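Long-range contacts in polysialic acid O-acetyltransferase (PDB 3JQY), which catalyses the O-acetylation of capsular polysialic acid with acetyl-CoA as donor, showing high specificity for long sialic acid polymers: residues I114-E119 with I135-I140; R73-I78 with S92-D97; V172-S177 with I190-I195; I108-T113 with I129-M134. One frame throughout, in Å; residues are numbered along the deposited sequence. Where two conformers were deposited one is given.

Contact 1: I114-E119 with I135-I140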
# COMPACT_ATOMS: atom_id res chain seq x y z
N ILE B 114 0.26 13.03 -14.10
CA ILE B 114 0.19 11.67 -13.56
C ILE B 114 1.53 11.30 -12.94
O ILE B 114 2.58 11.37 -13.59
CB ILE B 114 -0.17 10.66 -14.66
CG1 ILE B 114 -1.59 10.94 -15.19
CG2 ILE B 114 -0.02 9.24 -14.14
CD1 ILE B 114 -1.92 10.24 -16.50
N GLY B 115 1.48 10.89 -11.68
CA GLY B 115 2.69 10.57 -10.93
C GLY B 115 3.27 9.19 -11.19
O GLY B 115 2.63 8.31 -11.77
N ALA B 116 4.51 9.00 -10.73
CA ALA B 116 5.20 7.73 -10.89
C ALA B 116 4.40 6.59 -10.25
O ALA B 116 3.74 6.79 -9.24
CB ALA B 116 6.60 7.81 -10.27
N GLY B 117 4.49 5.40 -10.83
CA GLY B 117 3.81 4.25 -10.27
C GLY B 117 2.42 4.05 -10.84
O GLY B 117 1.69 3.16 -10.41
N PHE B 118 2.06 4.87 -11.81
CA PHE B 118 0.78 4.76 -12.51
C PHE B 118 0.67 3.42 -13.24
O PHE B 118 1.62 2.99 -13.88
CB PHE B 118 0.67 5.90 -13.51
CG PHE B 118 -0.65 6.01 -14.21
CD1 PHE B 118 -1.82 6.23 -13.51
CD2 PHE B 118 -0.71 5.95 -15.60
CE1 PHE B 118 -3.03 6.36 -14.17
CE2 PHE B 118 -1.91 6.09 -16.27
CZ PHE B 118 -3.08 6.29 -15.56
N GLU B 119 -0.48 2.75 -13.11
CA GLU B 119 -0.75 1.52 -13.87
C GLU B 119 -2.17 1.54 -14.41
O GLU B 119 -3.11 1.86 -13.68
CB GLU B 119 -0.62 0.27 -12.99
CG GLU B 119 0.62 0.17 -12.11
CD GLU B 119 0.56 -1.05 -11.19
OE1 GLU B 119 -0.19 -2.00 -11.51
OE2 GLU B 119 1.26 -1.06 -10.14
N ILE B 135 -3.34 13.40 -10.89
CA ILE B 135 -3.23 12.01 -10.45
C ILE B 135 -1.90 11.84 -9.72
O ILE B 135 -0.83 12.01 -10.31
CB ILE B 135 -3.28 11.04 -11.65
CG1 ILE B 135 -4.48 11.34 -12.56
CG2 ILE B 135 -3.26 9.60 -11.18
CD1 ILE B 135 -5.81 11.41 -11.84
N ALA B 136 -1.96 11.52 -8.43
CA ALA B 136 -0.76 11.41 -7.61
C ALA B 136 -0.00 10.12 -7.92
O ALA B 136 -0.37 9.37 -8.83
CB ALA B 136 -1.11 11.48 -6.14
N ARG B 137 1.05 9.86 -7.15
CA ARG B 137 1.87 8.68 -7.37
C ARG B 137 1.14 7.41 -6.97
O ARG B 137 0.24 7.44 -6.12
CB ARG B 137 3.19 8.78 -6.60
CG ARG B 137 4.07 9.91 -7.10
CD ARG B 137 5.49 9.82 -6.56
NE ARG B 137 6.38 10.76 -7.23
CZ ARG B 137 7.70 10.63 -7.31
NH1 ARG B 137 8.30 9.59 -6.75
NH2 ARG B 137 8.42 11.54 -7.95
N ASP B 138 1.53 6.30 -7.59
CA ASP B 138 1.01 4.98 -7.24
C ASP B 138 -0.50 4.88 -7.35
O ASP B 138 -1.17 4.41 -6.44
CB ASP B 138 1.47 4.57 -5.85
CG ASP B 138 2.98 4.46 -5.75
OD1 ASP B 138 3.61 4.04 -6.74
OD2 ASP B 138 3.54 4.79 -4.68
N VAL B 139 -1.03 5.35 -8.48
CA VAL B 139 -2.45 5.21 -8.76
C VAL B 139 -2.66 4.11 -9.79
O VAL B 139 -2.07 4.14 -10.87
CB VAL B 139 -3.06 6.51 -9.28
CG1 VAL B 139 -4.49 6.28 -9.76
CG2 VAL B 139 -3.02 7.58 -8.19
N ILE B 140 -3.51 3.14 -9.44
CA ILE B 140 -3.83 2.02 -10.32
C ILE B 140 -5.27 2.11 -10.80
O ILE B 140 -6.19 2.22 -10.00
CB ILE B 140 -3.63 0.67 -9.61
CG1 ILE B 140 -2.18 0.52 -9.13
CG2 ILE B 140 -4.02 -0.49 -10.53
CD1 ILE B 140 -1.95 -0.70 -8.26
O HOH W 1 0.21 7.21 -10.36

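Contact 2: R73-I78 with S92-D97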
# COMPACT_ATOMS: atom_id res chain seq x y z
N ARG B 73 7.85 10.40 -19.08
CA ARG B 73 9.06 9.95 -18.41
C ARG B 73 8.86 8.56 -17.81
O ARG B 73 7.95 8.35 -17.00
CB ARG B 73 9.50 10.96 -17.35
CG ARG B 73 9.78 12.35 -17.94
CD ARG B 73 10.01 13.40 -16.86
NE ARG B 73 11.23 13.14 -16.10
CZ ARG B 73 12.45 13.50 -16.49
NH1 ARG B 73 12.63 14.12 -17.65
NH2 ARG B 73 13.50 13.23 -15.71
N TRP B 74 9.69 7.62 -18.24
CA TRP B 74 9.55 6.22 -17.85
C TRP B 74 8.14 5.72 -18.10
O TRP B 74 7.55 5.01 -17.29
CB TRP B 74 9.98 6.01 -16.39
CG TRP B 74 11.45 6.17 -16.25
CD1 TRP B 74 12.41 5.24 -16.52
CD2 TRP B 74 12.14 7.35 -15.82
NE1 TRP B 74 13.65 5.76 -16.29
CE2 TRP B 74 13.52 7.05 -15.85
CE3 TRP B 74 11.73 8.61 -15.40
CZ2 TRP B 74 14.49 7.98 -15.48
CZ3 TRP B 74 12.69 9.54 -15.04
CH2 TRP B 74 14.06 9.22 -15.08
N LEU B 75 7.60 6.10 -19.25
CA LEU B 75 6.30 5.58 -19.68
C LEU B 75 6.51 4.32 -20.53
O LEU B 75 7.34 4.31 -21.43
CB LEU B 75 5.58 6.64 -20.50
CG LEU B 75 4.30 6.17 -21.19
CD1 LEU B 75 3.22 5.90 -20.15
CD2 LEU B 75 3.82 7.21 -22.20
N THR B 76 5.74 3.27 -20.23
CA THR B 76 5.72 2.06 -21.04
C THR B 76 4.27 1.82 -21.45
O THR B 76 3.39 1.76 -20.60
CB THR B 76 6.22 0.83 -20.26
OG1 THR B 76 7.56 1.06 -19.80
CG2 THR B 76 6.21 -0.42 -21.15
N VAL B 77 4.04 1.71 -22.75
CA VAL B 77 2.72 1.40 -23.28
C VAL B 77 2.79 0.05 -23.98
O VAL B 77 3.55 -0.13 -24.92
CB VAL B 77 2.24 2.46 -24.30
CG1 VAL B 77 0.84 2.14 -24.75
CG2 VAL B 77 2.30 3.85 -23.68
N ILE B 78 2.02 -0.91 -23.48
CA ILE B 78 2.02 -2.25 -24.04
C ILE B 78 0.67 -2.53 -24.68
O ILE B 78 -0.37 -2.35 -24.05
CB ILE B 78 2.32 -3.32 -22.98
CG1 ILE B 78 3.68 -3.04 -22.34
CG2 ILE B 78 2.28 -4.71 -23.62
CD1 ILE B 78 4.01 -3.96 -21.19
N SER B 92 -0.06 17.26 -21.22
CA SER B 92 -0.16 16.36 -20.08
C SER B 92 1.23 15.90 -19.65
O SER B 92 2.20 16.07 -20.38
CB SER B 92 -1.03 15.15 -20.43
OG SER B 92 -0.53 14.49 -21.58
N LYS B 93 1.32 15.31 -18.47
CA LYS B 93 2.58 14.79 -17.97
C LYS B 93 2.32 13.39 -17.46
O LYS B 93 1.45 13.19 -16.61
CB LYS B 93 3.11 15.65 -16.83
CG LYS B 93 3.34 17.11 -17.20
CD LYS B 93 4.06 17.83 -16.08
CE LYS B 93 4.30 19.29 -16.41
NZ LYS B 93 5.05 19.97 -15.32
N ILE B 94 3.06 12.41 -17.98
CA ILE B 94 2.75 11.02 -17.66
C ILE B 94 3.98 10.17 -17.39
O ILE B 94 5.06 10.39 -17.95
CB ILE B 94 1.90 10.38 -18.78
CG1 ILE B 94 1.43 8.98 -18.36
CG2 ILE B 94 2.68 10.34 -20.08
CD1 ILE B 94 0.24 8.47 -19.14
N LYS B 95 3.79 9.22 -16.48
CA LYS B 95 4.77 8.20 -16.13
C LYS B 95 4.00 6.91 -15.93
O LYS B 95 2.77 6.92 -15.85
CB LYS B 95 5.48 8.58 -14.82
CG LYS B 95 6.05 9.99 -14.81
CD LYS B 95 6.88 10.26 -13.57
CE LYS B 95 7.32 11.71 -13.54
NZ LYS B 95 8.60 11.88 -12.80
N GLY B 96 4.70 5.78 -15.84
CA GLY B 96 4.06 4.53 -15.49
C GLY B 96 3.80 3.55 -16.63
O GLY B 96 4.46 3.59 -17.67
N ASP B 97 2.83 2.67 -16.40
CA ASP B 97 2.58 1.57 -17.32
C ASP B 97 1.14 1.56 -17.78
O ASP B 97 0.23 1.48 -16.95
CB ASP B 97 2.90 0.24 -16.63
CG ASP B 97 4.37 0.09 -16.31
OD1 ASP B 97 4.73 0.16 -15.12
OD2 ASP B 97 5.18 -0.07 -17.25
O HOH W 2 7.20 2.26 -17.11

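Contact 3: V172-S177 with I190-I195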
# COMPACT_ATOMS: atom_id res chain seq x y z
N VAL B 172 -6.93 12.58 -7.89
CA VAL B 172 -6.80 11.25 -7.33
C VAL B 172 -5.53 11.20 -6.48
O VAL B 172 -4.43 11.47 -6.95
CB VAL B 172 -6.79 10.14 -8.39
CG1 VAL B 172 -6.69 8.76 -7.72
CG2 VAL B 172 -8.05 10.20 -9.26
N GLY B 173 -5.72 10.90 -5.20
CA GLY B 173 -4.64 10.89 -4.23
C GLY B 173 -3.67 9.73 -4.38
O GLY B 173 -3.89 8.80 -5.17
N ARG B 174 -2.59 9.80 -3.61
CA ARG B 174 -1.53 8.82 -3.65
C ARG B 174 -1.97 7.44 -3.15
O ARG B 174 -2.79 7.32 -2.24
CB ARG B 174 -0.35 9.33 -2.82
CG ARG B 174 0.75 8.34 -2.55
CD ARG B 174 1.82 9.03 -1.70
NE ARG B 174 2.78 8.09 -1.13
CZ ARG B 174 3.64 8.39 -0.17
NH1 ARG B 174 3.66 9.61 0.36
NH2 ARG B 174 4.48 7.47 0.27
N ASN B 175 -1.45 6.40 -3.76
CA ASN B 175 -1.68 5.06 -3.31
C ASN B 175 -3.15 4.67 -3.34
O ASN B 175 -3.65 4.20 -2.39
CB ASN B 175 -1.10 4.83 -1.92
CG ASN B 175 -1.05 3.38 -1.54
OD1 ASN B 175 -1.01 2.52 -2.38
ND2 ASN B 175 -1.05 3.12 -0.25
N VAL B 176 -3.73 4.83 -4.52
CA VAL B 176 -5.16 4.60 -4.71
C VAL B 176 -5.35 3.59 -5.83
O VAL B 176 -4.63 3.63 -6.82
CB VAL B 176 -5.85 5.89 -5.18
CG1 VAL B 176 -7.22 5.58 -5.81
CG2 VAL B 176 -6.00 6.87 -4.02
N SER B 177 -6.31 2.69 -5.66
CA SER B 177 -6.79 1.86 -6.77
C SER B 177 -8.22 2.25 -7.08
O SER B 177 -9.05 2.40 -6.17
CB SER B 177 -6.73 0.38 -6.43
OG SER B 177 -5.42 -0.12 -6.53
N ILE B 190 -10.31 11.93 -4.56
CA ILE B 190 -10.18 10.60 -3.97
C ILE B 190 -9.01 10.62 -2.98
O ILE B 190 -7.89 10.97 -3.35
CB ILE B 190 -9.92 9.50 -5.03
CG1 ILE B 190 -11.02 9.50 -6.10
CG2 ILE B 190 -9.82 8.12 -4.35
CD1 ILE B 190 -12.43 9.32 -5.54
N GLY B 191 -9.28 10.25 -1.74
CA GLY B 191 -8.28 10.36 -0.69
C GLY B 191 -7.17 9.33 -0.76
O GLY B 191 -7.37 8.21 -1.26
N TYR B 192 -6.01 9.71 -0.25
CA TYR B 192 -4.88 8.79 -0.09
C TYR B 192 -5.34 7.42 0.38
O TYR B 192 -6.16 7.32 1.29
CB TYR B 192 -3.89 9.33 0.95
CG TYR B 192 -2.83 8.31 1.29
CD1 TYR B 192 -1.59 8.34 0.66
CD2 TYR B 192 -3.08 7.30 2.21
CE1 TYR B 192 -0.62 7.38 0.95
CE2 TYR B 192 -2.12 6.35 2.50
CZ TYR B 192 -0.90 6.39 1.86
OH TYR B 192 0.05 5.44 2.15
N GLY B 193 -4.81 6.37 -0.24
CA GLY B 193 -4.97 5.02 0.27
C GLY B 193 -6.30 4.36 -0.09
O GLY B 193 -6.56 3.23 0.30
N SER B 194 -7.13 5.07 -0.84
CA SER B 194 -8.46 4.54 -1.14
C SER B 194 -8.43 3.33 -2.08
O SER B 194 -7.53 3.20 -2.90
CB SER B 194 -9.33 5.62 -1.78
OG SER B 194 -9.54 6.69 -0.87
N ILE B 195 -9.42 2.45 -1.94
CA ILE B 195 -9.78 1.54 -3.01
C ILE B 195 -11.23 1.83 -3.36
O ILE B 195 -12.13 1.60 -2.55
CB ILE B 195 -9.57 0.05 -2.65
CG1 ILE B 195 -8.08 -0.21 -2.36
CG2 ILE B 195 -10.07 -0.83 -3.79
CD1 ILE B 195 -7.71 -1.68 -2.18
O HOH W 3 -5.04 1.82 -2.35

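Contact 4: I108-T113 with I129-M134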
# COMPACT_ATOMS: atom_id res chain seq x y z
N ILE B 108 -6.16 9.93 -22.21
CA ILE B 108 -5.74 10.83 -21.15
C ILE B 108 -5.83 12.26 -21.65
O ILE B 108 -5.22 12.61 -22.65
CB ILE B 108 -4.32 10.49 -20.70
CG1 ILE B 108 -4.28 9.05 -20.17
CG2 ILE B 108 -3.84 11.50 -19.65
CD1 ILE B 108 -2.90 8.56 -19.82
N GLY B 109 -6.62 13.08 -20.97
CA GLY B 109 -6.96 14.41 -21.45
C GLY B 109 -5.86 15.46 -21.31
O GLY B 109 -4.78 15.19 -20.80
N ARG B 110 -6.17 16.67 -21.76
CA ARG B 110 -5.21 17.77 -21.78
C ARG B 110 -4.84 18.29 -20.39
O ARG B 110 -5.70 18.37 -19.50
CB ARG B 110 -5.79 18.94 -22.59
CG ARG B 110 -6.05 18.59 -24.04
CD ARG B 110 -6.46 19.83 -24.83
NE ARG B 110 -7.86 20.18 -24.62
CZ ARG B 110 -8.86 19.74 -25.38
NH1 ARG B 110 -8.62 18.92 -26.40
NH2 ARG B 110 -10.11 20.11 -25.12
N ARG B 111 -3.57 18.65 -20.23
CA ARG B 111 -3.09 19.29 -19.01
C ARG B 111 -3.28 18.43 -17.76
O ARG B 111 -3.34 18.94 -16.65
CB ARG B 111 -3.77 20.65 -18.81
CG ARG B 111 -3.59 21.61 -19.99
CD ARG B 111 -4.44 22.86 -19.85
NE ARG B 111 -5.86 22.54 -19.70
CZ ARG B 111 -6.73 22.42 -20.70
NH1 ARG B 111 -6.34 22.61 -21.96
NH2 ARG B 111 -7.99 22.12 -20.44
N THR B 112 -3.36 17.12 -17.95
CA THR B 112 -3.47 16.21 -16.82
C THR B 112 -2.07 15.77 -16.39
O THR B 112 -1.21 15.52 -17.24
CB THR B 112 -4.35 15.01 -17.19
OG1 THR B 112 -5.73 15.39 -17.09
CG2 THR B 112 -4.07 13.82 -16.28
N THR B 113 -1.84 15.70 -15.09
CA THR B 113 -0.55 15.25 -14.57
C THR B 113 -0.69 13.92 -13.85
O THR B 113 -1.65 13.70 -13.12
CB THR B 113 0.10 16.29 -13.64
OG1 THR B 113 -0.73 16.51 -12.49
CG2 THR B 113 0.26 17.61 -14.38
N ILE B 129 -9.32 9.32 -18.68
CA ILE B 129 -9.07 10.38 -17.71
C ILE B 129 -9.31 11.70 -18.41
O ILE B 129 -8.80 11.93 -19.50
CB ILE B 129 -7.62 10.34 -17.16
CG1 ILE B 129 -7.32 8.96 -16.56
CG2 ILE B 129 -7.41 11.45 -16.13
CD1 ILE B 129 -5.99 8.89 -15.85
N GLY B 130 -10.09 12.57 -17.78
CA GLY B 130 -10.46 13.85 -18.37
C GLY B 130 -9.33 14.85 -18.40
O GLY B 130 -8.18 14.54 -18.06
N HIS B 131 -9.65 16.07 -18.81
CA HIS B 131 -8.67 17.14 -18.82
C HIS B 131 -8.46 17.67 -17.42
O HIS B 131 -9.32 17.51 -16.55
CB HIS B 131 -9.14 18.29 -19.72
CG HIS B 131 -9.67 17.84 -21.04
ND1 HIS B 131 -8.87 17.29 -22.02
CD2 HIS B 131 -10.92 17.89 -21.56
CE1 HIS B 131 -9.61 17.00 -23.08
NE2 HIS B 131 -10.86 17.35 -22.82
N ASP B 132 -7.30 18.29 -17.19
CA ASP B 132 -7.03 19.02 -15.96
C ASP B 132 -7.11 18.18 -14.69
O ASP B 132 -7.43 18.69 -13.62
CB ASP B 132 -7.97 20.22 -15.83
CG ASP B 132 -7.81 21.20 -16.96
OD1 ASP B 132 -6.67 21.66 -17.19
OD2 ASP B 132 -8.83 21.52 -17.61
N CYS B 133 -6.79 16.89 -14.79
CA CYS B 133 -6.73 16.05 -13.60
C CYS B 133 -5.36 16.08 -12.92
O CYS B 133 -4.34 16.35 -13.56
CB CYS B 133 -7.12 14.60 -13.91
SG CYS B 133 -8.88 14.39 -14.31
N MET B 134 -5.36 15.83 -11.62
CA MET B 134 -4.14 15.68 -10.86
C MET B 134 -4.13 14.27 -10.28
O MET B 134 -4.85 13.98 -9.32
CB MET B 134 -4.06 16.72 -9.73
CG MET B 134 -2.77 16.66 -8.92
SD MET B 134 -2.55 18.12 -7.86
CE MET B 134 -3.87 17.88 -6.67
O HOH W 4 -4.75 21.68 -15.45

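Contact 1: I114-E119 with I135-I140
E119 and I140 lie side by side and point the same way, paired across a parallel bridge. At its root, E119 CB sits 4.2 Å from I140 CG1. CG is anti to the glutamate's own carbonyl carbon (chi1 -47°), and it stays beside the isoleucine, 4.1 Å from I140 CG1. E119 CD then comes to 3.8 Å from I140 CG1, and at the tip both carboxylate oxygens meet the I140 CD1 methyl, E119 OE2 at 3.7 Å. Y192 of a neighbouring subunit also packs on I140. The other bridge pairs I114 with I135, whose buried side chains again run alongside, I114 CG1 3.9 Å from I135 CB. I114 CG2 covers one face of the F118 ring near its rim, while F118 CD1 approaches V139 O at 3.4 Å. Between the bridges the chain makes a type II turn from G115 to F118. Here D138 N donates to A116 O (2.8 Å), and a water donates to G115 O and A136 O while accepting from V139 N. G115, lacking a side chain, lets the backbone at A136 and R137 come close. Such corners stacked in register between short parallel strands are the signature of the left-handed parallel beta-helix of hexapeptide-repeat transferases.

Contact 2: R73-I78 with S92-D97
R73 and I94 begin the main-chain pairing: R73 N donates to I94 O at 3.0 Å. T76 N bonds G96 O (2.9 Å). Between them G96 N reaches W74 O at 3.3 Å from above the carbonyl plane, a longer and less straight bond. CA-H groups add to this pairing, K95 CA lying 3.3 Å from R73 O. Both chains turn a corner here, at R73-W74 and at G96, as successive coils of a left-handed parallel beta-helix do; G96 takes a positive phi (103°) at its corner, a conformation glycine adopts readily. On the buried side L75 and I94 meet and cross obliquely. L75 holds CG anti to its backbone N (chi1 172°), and the methyls carried there touch the isoleucine, L75 CD2 resting 3.9 Å from I94 CG2. I88 of the strand 85-88 packs against both. R73 and K95 bring like charges near each other, K95 NZ standing close to the guanidinium plane at its edge, 4.4 Å from R73 NE; R73 NH1 is hydrogen-bonded to N49 O. T76 and D97 form a polar pair, side by side and pointing the same way, with D97 OD2 3.3 Å from T76 CB. A water bridges this pair to the corner: it is hydrogen-bonded to T76 OG1 and is placed to donate to W74 O (2.8 Å) and to D97 OD2.

Contact 3: V172-S177 with I190-I195
R174 and Y192 meet at a corner of the left-handed parallel beta-helix, where two successive coils are joined by parallel bridges, V172 with I190 and S177 with I195. The arginine, extended from CG to NE, runs beside the tyrosine and points the same way. R174 CD lies at the ring edge, in its plane, and Y192 CE1 stands over one face of the guanidinium, the two planes 84° apart. Beyond, R174 NH2 forms a salt bridge to E119 OE2 of a neighbouring subunit, so this corner takes part in the trimer interface. N175 comes to the same part of the ring, its CB 3.9 Å from Y192 CE1. Of three backbone bonds, the middle one runs from G193 N to R174 O (3.0 Å), and Y192 CD1 comes to 3.3 Å from the same R174 O. Towards the interior V176 and I190 cross at about a right angle, V176 CG1 3.9 Å from I190 CG2. I195 is about 10 Å, side chain to side chain, from D145, which probably binds acetyl-CoA. In the type II turn from G191 to S194, G191 O is gripped twice from the same face of its plane, by S194 N and by S194 OG at 2.7 Å; V176 CG2 packs 3.4 Å from that oxygen, G191 O.

Contact 4: I108-T113 with I129-M134
R110 and H131 both hold CG anti to their own carbonyl carbon (chi1 -62° and -46°), and the two side chains leave this corner of the left-handed parallel beta-helix side by side. A bend at chi3 of R110 sets NE near the imidazole, and the guanidinium lies flat on the ring, centres 4.1 Å apart and planes at 15°. H131 CE1 stands over the guanidinium centre. R110 N donates to H131 ND1 at 2.8 Å in the ring plane, which fixes the imidazole's rotation and identifies ND1 as an acceptor. Since ND1 accepts, the ring is probably neutral, which suits the arginine on its face. In the return direction D132 N donates to R110 O (2.8 Å).

One residue further along each chain, R111 forms a side-on salt bridge with D132 through two hydrogen bonds: NE meets OD1 at 2.8 Å and NH2 meets OD2 at 3.0 Å, both on the syn side and somewhat out of the carboxylate plane. R110 CB covers one face of the R111 guanidinium, near its rim. D132 OD2 also bonds Y238 of the C-terminal helix 233-245, and a water donates to D132 OD1. Buried T112, closing a type II turn from G109, links the two segments through its hydroxyl. Its OG1 lies anti to its own carbonyl carbon, beside the backbone N. From there the hydroxyl of T112 gives its proton to G130 O at 2.8 Å, in the carbonyl plane, and T112 OG1 accepts from C133 N at 2.9 Å.

The four contacts apply one principle, the stacking of successive coils. Contacts 2, 1 and 3 follow one another along one corner of the helix and reach the same parallel sheet; contact 1 touches both others, which stay about 11 Å apart at their nearest atoms. Contact 4 sits at the preceding corner, on the same two coils as contact 1. All four are partly buried, with 7 of 12 touching residues buried in contacts 3 and 4 but 4 of 12 in contact 1. All turn aliphatic side chains inward. Contact 1 adds a glutamate laid along an isoleucine and a water between backbones, contact 2 a water-bridged polar pair, contact 3 an arginine bound to another subunit, contact 4 a salt bridge beside the C-terminal helix.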